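Local coordinates for phytase (Debaryomyces castellii, PDB 2GFI), which removes phosphate groups from phytate, inositol hexakisphosphate, as a 3-phytase of the histidine acid phosphatase family, at residues G133-D136 / A137-G141; R167-Q170 / T171-F175; G178-G181 / D182-N186. All coordinates share one frame; numbering follows the deposited sequence.

Contact 1: G133-D136 / A137-G141; sequences GTTD and AMKHG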
loop_
_atom_site.group_PDB
_atom_site.type_symbol
_atom_site.label_atom_id
_atom_site.label_comp_id
_atom_site.label_asym_id
_atom_site.label_seq_id
_atom_site.Cartn_x
_atom_site.Cartn_y
_atom_site.Cartn_z
ATOM N N GLY A 133 11.611 10.087 17.712
ATOM C CA GLY A 133 12.572 9.077 18.122
ATOM C C GLY A 133 12.047 8.301 19.301
ATOM O O GLY A 133 12.304 7.098 19.417
ATOM N N THR A 134 11.295 8.966 20.175
ATOM C CA THR A 134 10.884 8.305 21.393
ATOM C C THR A 134 9.741 7.348 21.071
ATOM O O THR A 134 9.649 6.281 21.656
ATOM C CB THR A 134 10.446 9.288 22.456
ATOM O OG1 THR A 134 9.379 10.084 21.927
ATOM C CG2 THR A 134 11.558 10.264 22.808
ATOM N N THR A 135 8.869 7.769 20.162
ATOM C CA THR A 135 7.763 6.963 19.653
ATOM C C THR A 135 8.297 5.696 19.012
ATOM O O THR A 135 7.834 4.587 19.306
ATOM C CB THR A 135 6.952 7.798 18.674
ATOM O OG1 THR A 135 6.375 8.902 19.378
ATOM C CG2 THR A 135 5.774 7.041 18.140
ATOM N N ASP A 136 9.306 5.868 18.176
ATOM C CA ASP A 136 9.998 4.779 17.529
ATOM C C ASP A 136 10.543 3.794 18.564
ATOM O O ASP A 136 10.365 2.592 18.402
ATOM C CB ASP A 136 11.117 5.414 16.718
ATOM C CG ASP A 136 12.053 4.413 16.084
ATOM O OD1 ASP A 136 11.856 3.208 16.234
ATOM O OD2 ASP A 136 13.041 4.751 15.406
ATOM N N ALA A 137 11.216 4.294 19.617
ATOM C CA ALA A 137 11.777 3.448 20.660
ATOM C C ALA A 137 10.691 2.772 21.463
ATOM O O ALA A 137 10.774 1.580 21.714
ATOM C CB ALA A 137 12.739 4.267 21.591
ATOM N N MET A 138 9.664 3.521 21.866
ATOM C CA MET A 138 8.525 2.947 22.579
ATOM C C MET A 138 7.834 1.826 21.770
ATOM O O MET A 138 7.624 0.735 22.282
ATOM C CB MET A 138 7.528 4.041 22.981
ATOM C CG MET A 138 6.431 3.580 23.961
ATOM S SD MET A 138 5.515 4.898 24.848
ATOM C CE MET A 138 6.428 4.921 26.357
ATOM N N LYS A 139 7.515 2.065 20.502
ATOM C CA LYS A 139 6.827 1.053 19.667
ATOM C C LYS A 139 7.700 -0.173 19.503
ATOM O O LYS A 139 7.185 -1.302 19.440
ATOM C CB LYS A 139 6.488 1.591 18.273
ATOM C CG LYS A 139 5.477 2.673 18.236
ATOM C CD LYS A 139 5.166 3.026 16.775
ATOM C CE LYS A 139 4.046 4.056 16.662
ATOM N NZ LYS A 139 4.175 4.795 15.374
ATOM N N HIS A 140 9.019 0.070 19.385
ATOM C CA HIS A 140 9.994 -0.988 19.281
ATOM C C HIS A 140 9.975 -1.860 20.559
ATOM O O HIS A 140 9.933 -3.078 20.474
ATOM C CB HIS A 140 11.409 -0.441 19.021
ATOM C CG HIS A 140 12.434 -1.520 18.805
ATOM N ND1 HIS A 140 13.790 -1.279 18.803
ATOM C CD2 HIS A 140 12.290 -2.858 18.617
ATOM C CE1 HIS A 140 14.441 -2.415 18.602
ATOM N NE2 HIS A 140 13.553 -3.389 18.470
ATOM N N GLY A 141 10.010 -1.229 21.724
ATOM C CA GLY A 141 9.924 -1.941 22.987
ATOM C C GLY A 141 8.694 -2.833 23.021
ATOM O O GLY A 141 8.811 -3.990 23.343
#
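Thr135 and Lys139, one turn apart on helix 133-148, run side by side and point the same way. The methyl CG2 of Thr135 rests against CE of Lys139 at 3.8 Å. Near its root the lysine chain also touches backbone, with CG 3.2 Å from Thr135 O. Lys139 sets off with CG beside its own backbone N (chi1 -67°) and then runs extended, which carries it back along the helix beside the threonine. In the backbone, Lys139 N donates to Thr135 O in a nearly linear bond of 2.8 Å. Met138 N grips Thr134 O in the same way, and His140 N reaches Asp136 O at 3.0 Å. The carboxylate of Asp136 forms a salt bridge with Arg374 through OD1. A long aliphatic chain with a charged end suits position 139: its methylenes pack on the threonine, while NZ bonds to Leu20 O of the third subunit and Gln18 O of the fourth. An alanine here would strip away that arm, and both carbonyls of the neighbouring subunits would probably lose their ammonium partner. Ala137 is small enough for helix 166-180 to come close, its methyl meeting Thr171, while Thr134 and Met138 lie on Tyr174 of that helix. On another side, Thr135 and Met138 pack on Ile142 of the second subunit, so this first part of helix 133-148 lies between a partner helix and the tetramer interface.

Contact 2: R167-Q170 / T171-F175; sequences RVYQ and TSQYF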
loop_
_atom_site.group_PDB
_atom_site.type_symbol
_atom_site.label_atom_id
_atom_site.label_comp_id
_atom_site.label_asym_id
_atom_site.label_seq_id
_atom_site.Cartn_x
_atom_site.Cartn_y
_atom_site.Cartn_z
ATOM N N ARG A 167 20.155 11.386 24.440
ATOM C CA ARG A 167 19.276 10.800 23.434
ATOM C C ARG A 167 19.298 9.258 23.535
ATOM O O ARG A 167 18.271 8.636 23.394
ATOM C CB ARG A 167 19.646 11.299 22.003
ATOM C CG ARG A 167 21.043 10.952 21.579
ATOM C CD ARG A 167 21.399 11.134 20.087
ATOM N NE ARG A 167 21.937 12.445 20.001
ATOM C CZ ARG A 167 23.119 12.812 19.559
ATOM N NH1 ARG A 167 23.995 11.992 19.024
ATOM N NH2 ARG A 167 23.382 14.085 19.612
ATOM N N VAL A 168 20.474 8.663 23.779
ATOM C CA VAL A 168 20.630 7.216 23.868
ATOM C C VAL A 168 19.884 6.709 25.109
ATOM O O VAL A 168 19.124 5.711 25.080
ATOM C CB VAL A 168 22.108 6.826 23.982
ATOM C CG1 VAL A 168 22.261 5.393 24.349
ATOM C CG2 VAL A 168 22.870 7.086 22.670
ATOM N N TYR A 169 20.108 7.420 26.202
ATOM C CA TYR A 169 19.553 7.058 27.457
ATOM C C TYR A 169 18.036 7.138 27.366
ATOM O O TYR A 169 17.317 6.270 27.885
ATOM C CB TYR A 169 20.063 7.982 28.571
ATOM C CG TYR A 169 19.283 7.764 29.842
ATOM C CD1 TYR A 169 19.585 6.702 30.710
ATOM C CD2 TYR A 169 18.217 8.583 30.156
ATOM C CE1 TYR A 169 18.839 6.482 31.876
ATOM C CE2 TYR A 169 17.478 8.367 31.284
ATOM C CZ TYR A 169 17.803 7.333 32.139
ATOM O OH TYR A 169 17.041 7.183 33.257
ATOM N N GLN A 170 17.554 8.191 26.722
ATOM C CA GLN A 170 16.118 8.393 26.611
ATOM C C GLN A 170 15.501 7.297 25.743
ATOM O O GLN A 170 14.475 6.752 26.067
ATOM C CB GLN A 170 15.783 9.793 26.084
ATOM C CG GLN A 170 14.314 10.071 26.148
ATOM C CD GLN A 170 14.006 11.524 25.958
ATOM O OE1 GLN A 170 14.491 12.132 25.007
ATOM N NE2 GLN A 170 13.167 12.091 26.847
ATOM N N THR A 171 16.173 6.944 24.673
ATOM C CA THR A 171 15.766 5.828 23.854
ATOM C C THR A 171 15.558 4.592 24.720
ATOM O O THR A 171 14.507 3.943 24.618
ATOM C CB THR A 171 16.791 5.578 22.787
ATOM O OG1 THR A 171 16.812 6.718 21.936
ATOM C CG2 THR A 171 16.339 4.451 21.847
ATOM N N SER A 172 16.525 4.324 25.614
ATOM C CA SER A 172 16.531 3.071 26.350
ATOM C C SER A 172 15.299 3.039 27.215
ATOM O O SER A 172 14.700 1.996 27.386
ATOM C CB SER A 172 17.826 2.895 27.179
ATOM O OG SER A 172 17.832 3.730 28.321
ATOM N N GLN A 173 14.916 4.210 27.720
ATOM C CA GLN A 173 13.786 4.351 28.640
ATOM C C GLN A 173 12.471 4.245 27.930
ATOM O O GLN A 173 11.533 3.676 28.466
ATOM C CB GLN A 173 13.846 5.699 29.375
ATOM C CG GLN A 173 15.066 5.803 30.275
ATOM C CD GLN A 173 15.150 4.627 31.218
ATOM O OE1 GLN A 173 15.943 3.702 31.003
ATOM N NE2 GLN A 173 14.298 4.619 32.212
ATOM N N TYR A 174 12.379 4.816 26.733
ATOM C CA TYR A 174 11.156 4.656 25.974
ATOM C C TYR A 174 10.987 3.211 25.534
ATOM O O TYR A 174 9.901 2.691 25.595
ATOM C CB TYR A 174 11.110 5.608 24.784
ATOM C CG TYR A 174 10.499 6.914 25.178
ATOM C CD1 TYR A 174 11.278 7.931 25.702
ATOM C CD2 TYR A 174 9.136 7.130 25.042
ATOM C CE1 TYR A 174 10.717 9.167 26.061
ATOM C CE2 TYR A 174 8.563 8.350 25.370
ATOM C CZ TYR A 174 9.368 9.364 25.899
ATOM O OH TYR A 174 8.806 10.571 26.269
ATOM N N PHE A 175 12.078 2.575 25.114
ATOM C CA PHE A 175 12.054 1.203 24.766
ATOM C C PHE A 175 11.588 0.357 25.948
ATOM O O PHE A 175 10.665 -0.444 25.787
ATOM C CB PHE A 175 13.449 0.745 24.342
ATOM C CG PHE A 175 13.498 -0.709 23.964
ATOM C CD1 PHE A 175 13.404 -1.091 22.632
ATOM C CD2 PHE A 175 13.584 -1.702 24.952
ATOM C CE1 PHE A 175 13.418 -2.435 22.285
ATOM C CE2 PHE A 175 13.594 -3.059 24.605
ATOM C CZ PHE A 175 13.511 -3.422 23.280
#
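Gln173 lays its CG over one face of the Tyr169 ring, a CH-pi contact 4.0 Å from the centroid and offset toward the rim. The chain of Gln173 bends at chi2 (-53°), which brings the amide beside the CZ and OH end of the ring, the two planes 8° apart. Gln170 and Tyr174 meet differently: they run alongside each other, with CG of the glutamine 3.7 Å from CE1 of the ring and the two planes 72° apart. The carbonyl O of Gln170 lies at the edge of the Tyr174 ring, in its plane, and accepts a hydrogen bond from Tyr174 N at 2.9 Å. Thr171 OG1 donates to Arg167 O at 2.8 Å, and Thr171 N reaches the same oxygen from the opposite face of its plane. Ser172 OG donates to Tyr169 O at 2.6 Å, an oxygen that Gln173 N also holds. Threonine and serine suit these buried places because each hydroxyl finds an acceptor about one turn back. Thr171 OG1 also accepts from Gly71 N, next to His70, probably the catalytic nucleophile, against which Arg167 packs while pairing with Glu119. Gln173 bonds to Thr191 through OE1. The polar chemistry thus serves two surroundings: Arg167 and Thr171 lie beside the probable catalytic histidine, whereas Gln170 and Tyr174 reach Asp182 of the second subunit.

Contact 3: G178-G181 / D182-N186; sequences GFMG and DDFSN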
loop_
_atom_site.group_PDB
_atom_site.type_symbol
_atom_site.label_atom_id
_atom_site.label_comp_id
_atom_site.label_asym_id
_atom_site.label_seq_id
_atom_site.Cartn_x
_atom_site.Cartn_y
_atom_site.Cartn_z
ATOM N N GLY A 178 8.037 0.783 26.528
ATOM C CA GLY A 178 7.234 0.045 25.585
ATOM C C GLY A 178 7.235 -1.424 25.992
ATOM O O GLY A 178 6.207 -2.098 25.941
ATOM N N PHE A 179 8.412 -1.911 26.399
ATOM C CA PHE A 179 8.624 -3.322 26.664
ATOM C C PHE A 179 7.809 -3.783 27.866
ATOM O O PHE A 179 7.180 -4.832 27.823
ATOM C CB PHE A 179 10.130 -3.616 26.842
ATOM C CG PHE A 179 10.438 -5.064 27.151
ATOM C CD1 PHE A 179 10.811 -5.943 26.143
ATOM C CD2 PHE A 179 10.329 -5.555 28.457
ATOM C CE1 PHE A 179 11.071 -7.290 26.448
ATOM C CE2 PHE A 179 10.584 -6.867 28.757
ATOM C CZ PHE A 179 10.968 -7.745 27.763
ATOM N N MET A 180 7.793 -2.961 28.907
ATOM C CA MET A 180 7.253 -3.312 30.208
ATOM C C MET A 180 5.822 -2.905 30.336
ATOM O O MET A 180 5.135 -3.380 31.235
ATOM C CB MET A 180 8.050 -2.623 31.325
ATOM C CG MET A 180 9.451 -3.175 31.541
ATOM S SD MET A 180 9.480 -4.963 31.831
ATOM C CE MET A 180 8.804 -5.033 33.503
ATOM N N GLY A 181 5.366 -2.015 29.456
ATOM C CA GLY A 181 4.004 -1.510 29.534
ATOM C C GLY A 181 3.611 -1.038 30.921
ATOM O O GLY A 181 4.374 -0.277 31.547
ATOM N N ASP A 182 2.442 -1.474 31.417
ATOM C CA ASP A 182 1.991 -0.995 32.731
ATOM C C ASP A 182 2.731 -1.625 33.938
ATOM O O ASP A 182 2.416 -1.330 35.100
ATOM C CB ASP A 182 0.468 -1.010 32.877
ATOM C CG ASP A 182 -0.133 -2.434 32.882
ATOM O OD1 ASP A 182 0.611 -3.459 32.736
ATOM O OD2 ASP A 182 -1.372 -2.609 33.019
ATOM N N ASP A 183 3.729 -2.455 33.652
ATOM C CA ASP A 183 4.604 -3.026 34.679
ATOM C C ASP A 183 5.879 -2.224 34.872
ATOM O O ASP A 183 6.693 -2.570 35.721
ATOM C CB ASP A 183 5.029 -4.454 34.326
ATOM C CG ASP A 183 3.876 -5.415 34.317
ATOM O OD1 ASP A 183 2.980 -5.286 35.186
ATOM O OD2 ASP A 183 3.784 -6.335 33.477
ATOM N N PHE A 184 6.060 -1.183 34.069
ATOM C CA PHE A 184 7.280 -0.397 34.113
ATOM C C PHE A 184 7.328 0.409 35.404
ATOM O O PHE A 184 6.348 1.029 35.778
ATOM C CB PHE A 184 7.406 0.535 32.889
ATOM C CG PHE A 184 8.621 1.388 32.946
ATOM C CD1 PHE A 184 9.787 0.987 32.318
ATOM C CD2 PHE A 184 8.641 2.553 33.750
ATOM C CE1 PHE A 184 10.947 1.763 32.412
ATOM C CE2 PHE A 184 9.784 3.306 33.854
ATOM C CZ PHE A 184 10.947 2.921 33.180
ATOM N N SER A 185 8.467 0.356 36.087
ATOM C CA SER A 185 8.725 1.124 37.314
ATOM C C SER A 185 10.221 1.041 37.586
ATOM O O SER A 185 10.935 0.265 36.939
ATOM C CB SER A 185 7.941 0.557 38.521
ATOM O OG SER A 185 8.579 -0.594 39.077
ATOM N N ASN A 186 10.691 1.824 38.553
ATOM C CA ASN A 186 12.110 1.781 38.923
ATOM C C ASN A 186 12.459 0.496 39.625
ATOM O O ASN A 186 13.635 0.170 39.761
ATOM C CB ASN A 186 12.581 3.033 39.715
ATOM C CG ASN A 186 11.750 3.305 40.946
ATOM O OD1 ASN A 186 11.154 2.394 41.537
ATOM N ND2 ASN A 186 11.701 4.577 41.351
HETATM O O HOH W 1 3.331 -5.513 30.532
#
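Met180 and Phe184 meet through their CB atoms, 3.6 Å apart, where the chain turns out of helix 166-180. The methionine CB lies at the edge of the Phe184 ring, near its plane. Met180 bends at chi2 (-55°) and again at chi3, which curls its methyl CE to within 3.9 Å of CB of Asp183, the two side chains crossing at about a right angle. Backbone bonds fix this turn: Asp183 N donates to Met180 O at 2.9 Å, and Phe184 N to Gly181 O at 3.2 Å, both donors standing above the carbonyl plane. A water donates to Met180 O and also to Asp183 OD2 (3.1 Å), bridging the backbone carbonyl of Met180 and the carboxylate of Asp183. Glycine suits the turn at Gly181: phi is positive (49°), and a CB there would clash with Asp182 N. Farther out, Asp182 faces the second subunit, using its carboxylate on Gln170 and its backbone N on Tyr174 of that subunit. Asp183 O accepts from Thr188 OG1, holding the next part of the loop near the turn. Met180 packs on Val189 of strand 189-194, Leu158 of strand 158-163 and Arg145 of helix 133-148. Phe184 touches Arg177 of the second subunit, and within its own chain lies on Val189 and against Gln173, Ala176 and Arg177, placing the loop between its parent helix and the strand that follows.

How the contacts relate
From the N terminus, contact 1 comes first, near the start of helix 133-148; strand 158-163 intervenes before contact 2 on the first two-thirds of helix 166-180, and contact 3 follows at that helix's end. The three lie in series, none nested in or crossing another, and each spans only a turn of chain. Only contact 3 opens a loop, the one leading to strand 189-194, completing the beta-alpha-beta unit. The two helices join them: His140 of contact 1 stacks edge-to-face on Phe175 of contact 2, and Met138 touches Gly178 of contact 3. Contacts 2 and 3 meet directly where Gln173 touches Phe184. All three reach the second subunit.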